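Local coordinates for protein glycoside hydrolase family 43 (Halothermothrix orenii, PDB 4QQS) that hydrolyses glycosidic bonds, with alpha-L-arabinofuranosidase activity, and probably takes part in the breakdown of xylan and related polysaccharides, at residues 12-18 with 283-287. Coordinates in Å, arbitrary orientation, origin at the centre of the assembly. Numbering follows the deposited sequence.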
loop_
_atom_site.group_PDB
_atom_site.type_symbol
_atom_site.label_atom_id
_atom_site.label_comp_id
_atom_site.label_asym_id
_atom_site.label_seq_id
_atom_site.Cartn_x
_atom_site.Cartn_y
_atom_site.Cartn_z
ATOM N N ILE A 12 1.717 -15.791 -6.578
ATOM C CA ILE A 12 2.763 -15.157 -5.809
ATOM C C ILE A 12 2.415 -15.257 -4.333
ATOM O O ILE A 12 1.428 -14.680 -3.891
ATOM C CB ILE A 12 2.903 -13.682 -6.202
ATOM C CG1 ILE A 12 3.256 -13.552 -7.685
ATOM C CG2 ILE A 12 3.964 -13.006 -5.353
ATOM C CD1 ILE A 12 3.088 -12.155 -8.208
ATOM N N THR A 13 3.206 -16.023 -3.597
ATOM C CA THR A 13 2.982 -16.231 -2.181
ATOM C C THR A 13 4.220 -15.805 -1.406
ATOM O O THR A 13 5.237 -15.424 -1.984
ATOM C CB THR A 13 2.623 -17.692 -1.866
ATOM O OG1 THR A 13 3.781 -18.507 -2.078
ATOM C CG2 THR A 13 1.454 -18.181 -2.737
ATOM N N GLY A 14 4.107 -15.831 -0.086
ATOM C CA GLY A 14 5.184 -15.390 0.781
ATOM C C GLY A 14 5.403 -13.889 0.722
ATOM O O GLY A 14 6.519 -13.412 0.963
ATOM N N ILE A 15 4.344 -13.144 0.417
ATOM C CA ILE A 15 4.447 -11.705 0.293
ATOM C C ILE A 15 3.453 -10.997 1.191
ATOM O O ILE A 15 2.665 -11.632 1.895
ATOM C CB ILE A 15 4.304 -11.250 -1.184
ATOM C CG1 ILE A 15 2.948 -11.617 -1.795
ATOM C CG2 ILE A 15 5.417 -11.858 -2.010
ATOM C CD1 ILE A 15 1.730 -10.811 -1.354
ATOM N N GLY A 16 3.507 -9.666 1.156
ATOM C CA GLY A 16 2.424 -8.825 1.619
ATOM C C GLY A 16 2.498 -7.502 0.881
ATOM O O GLY A 16 3.516 -7.174 0.282
ATOM N N ASP A 17 1.425 -6.734 0.917
ATOM C CA ASP A 17 1.461 -5.313 0.620
ATOM C C ASP A 17 1.782 -5.060 -0.861
ATOM O O ASP A 17 2.762 -4.405 -1.206
ATOM C CB ASP A 17 2.448 -4.605 1.552
ATOM C CG ASP A 17 2.301 -5.047 3.006
ATOM O OD1 ASP A 17 3.349 -5.259 3.666
ATOM O OD2 ASP A 17 1.158 -5.183 3.477
ATOM N N PRO A 18 0.949 -5.588 -1.758
ATOM C CA PRO A 18 1.277 -5.502 -3.186
ATOM C C PRO A 18 1.020 -4.129 -3.791
ATOM O O PRO A 18 -0.112 -3.659 -3.784
ATOM C CB PRO A 18 0.341 -6.537 -3.805
ATOM C CG PRO A 18 -0.848 -6.539 -2.912
ATOM C CD PRO A 18 -0.263 -6.395 -1.533
ATOM N N GLY A 283 1.753 -14.073 8.116
ATOM C CA GLY A 283 2.455 -13.228 7.169
ATOM C C GLY A 283 2.582 -13.742 5.743
ATOM O O GLY A 283 2.971 -12.993 4.849
ATOM N N ASP A 284 2.246 -15.005 5.510
ATOM C CA ASP A 284 2.290 -15.542 4.158
ATOM C C ASP A 284 1.010 -15.141 3.441
ATOM O O ASP A 284 -0.054 -15.717 3.689
ATOM C CB ASP A 284 2.429 -17.061 4.186
ATOM C CG ASP A 284 2.623 -17.662 2.801
ATOM O OD1 ASP A 284 2.356 -16.984 1.796
ATOM O OD2 ASP A 284 3.013 -18.847 2.711
ATOM N N ARG A 285 1.109 -14.120 2.593
ATOM C CA ARG A 285 -0.031 -13.641 1.825
ATOM C C ARG A 285 0.256 -13.759 0.329
ATOM O O ARG A 285 1.382 -14.049 -0.094
ATOM C CB ARG A 285 -0.415 -12.228 2.249
ATOM C CG ARG A 285 -0.988 -12.248 3.677
ATOM C CD ARG A 285 -0.594 -11.132 4.563
ATOM N NE ARG A 285 0.838 -10.873 4.625
ATOM C CZ ARG A 285 1.284 -9.736 5.110
ATOM N NH1 ARG A 285 0.407 -8.857 5.566
ATOM N NH2 ARG A 285 2.570 -9.464 5.140
ATOM N N THR A 286 -0.793 -13.554 -0.456
ATOM C CA THR A 286 -0.771 -13.782 -1.883
ATOM C C THR A 286 -1.524 -12.650 -2.590
ATOM O O THR A 286 -2.332 -11.961 -1.982
ATOM C CB THR A 286 -1.335 -15.182 -2.204
ATOM O OG1 THR A 286 -1.109 -15.517 -3.575
ATOM C CG2 THR A 286 -2.805 -15.264 -1.898
ATOM N N VAL A 287 -1.222 -12.443 -3.866
ATOM C CA VAL A 287 -1.687 -11.308 -4.639
ATOM C C VAL A 287 -3.006 -11.596 -5.350
ATOM O O VAL A 287 -3.197 -12.680 -5.914
ATOM C CB VAL A 287 -0.610 -10.929 -5.685
ATOM C CG1 VAL A 287 -1.066 -9.768 -6.549
ATOM C CG2 VAL A 287 0.713 -10.582 -5.008
HETATM O O HOH W 1 -0.824 -14.485 -6.329
HETATM O O HOH W 2 3.379 -6.783 5.819
HETATM O O HOH W 3 -0.092 -5.968 5.809
#
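Start at Gly283, whose carbonyl O takes a weak hydrogen bond from Arg285 NE (3.0 Å); the same NE also donates weakly to Ile15 O (3.4 Å). Next comes Asp284: its OD1 accepts a hydrogen bond from Gly14 N at 2.8 Å and another from the hydroxyl of Thr276, tying Gly14 to the loop that follows strand 268-275. The backbone of Arg285 pairs with Ile15 in a single antiparallel bridge, Ile15 N to Arg285 O at 3.1 Å and Arg285 N to Ile15 O at 3.0 Å; Gly14 and Ile15 both face Arg285, and with Gly14 at phi 70° this is a G1 beta bulge. In the five-bladed beta-propeller of this GH43 enzyme, the bulge joins the lead-in to strand 16-23 of the first blade to strand 285-295 of the last. The arginine then reaches on over Gly16, whose CA lies on one face of the guanidinium, 3.6 Å from Arg285 NH2; a CB there would clash. Asp17, the predicted proton acceptor, is met through two waters: one links Arg285 NH2 to Asp17 OD1, the other Arg285 NH1 to Asp17 OD2, while Thr32 holds OD1 directly. Further along, Thr286 OG1 donates to Ile12 O at 2.7 Å and accepts from a water bound to Ile12 N. Val287 ends the walk in apolar packing: its CG2 sits 3.8 Å from Ile15 CD1, 4.0 Å from Ile12 CB and 4.2 Å from Pro18 CB, with Leu29 of strand 26-32 against it.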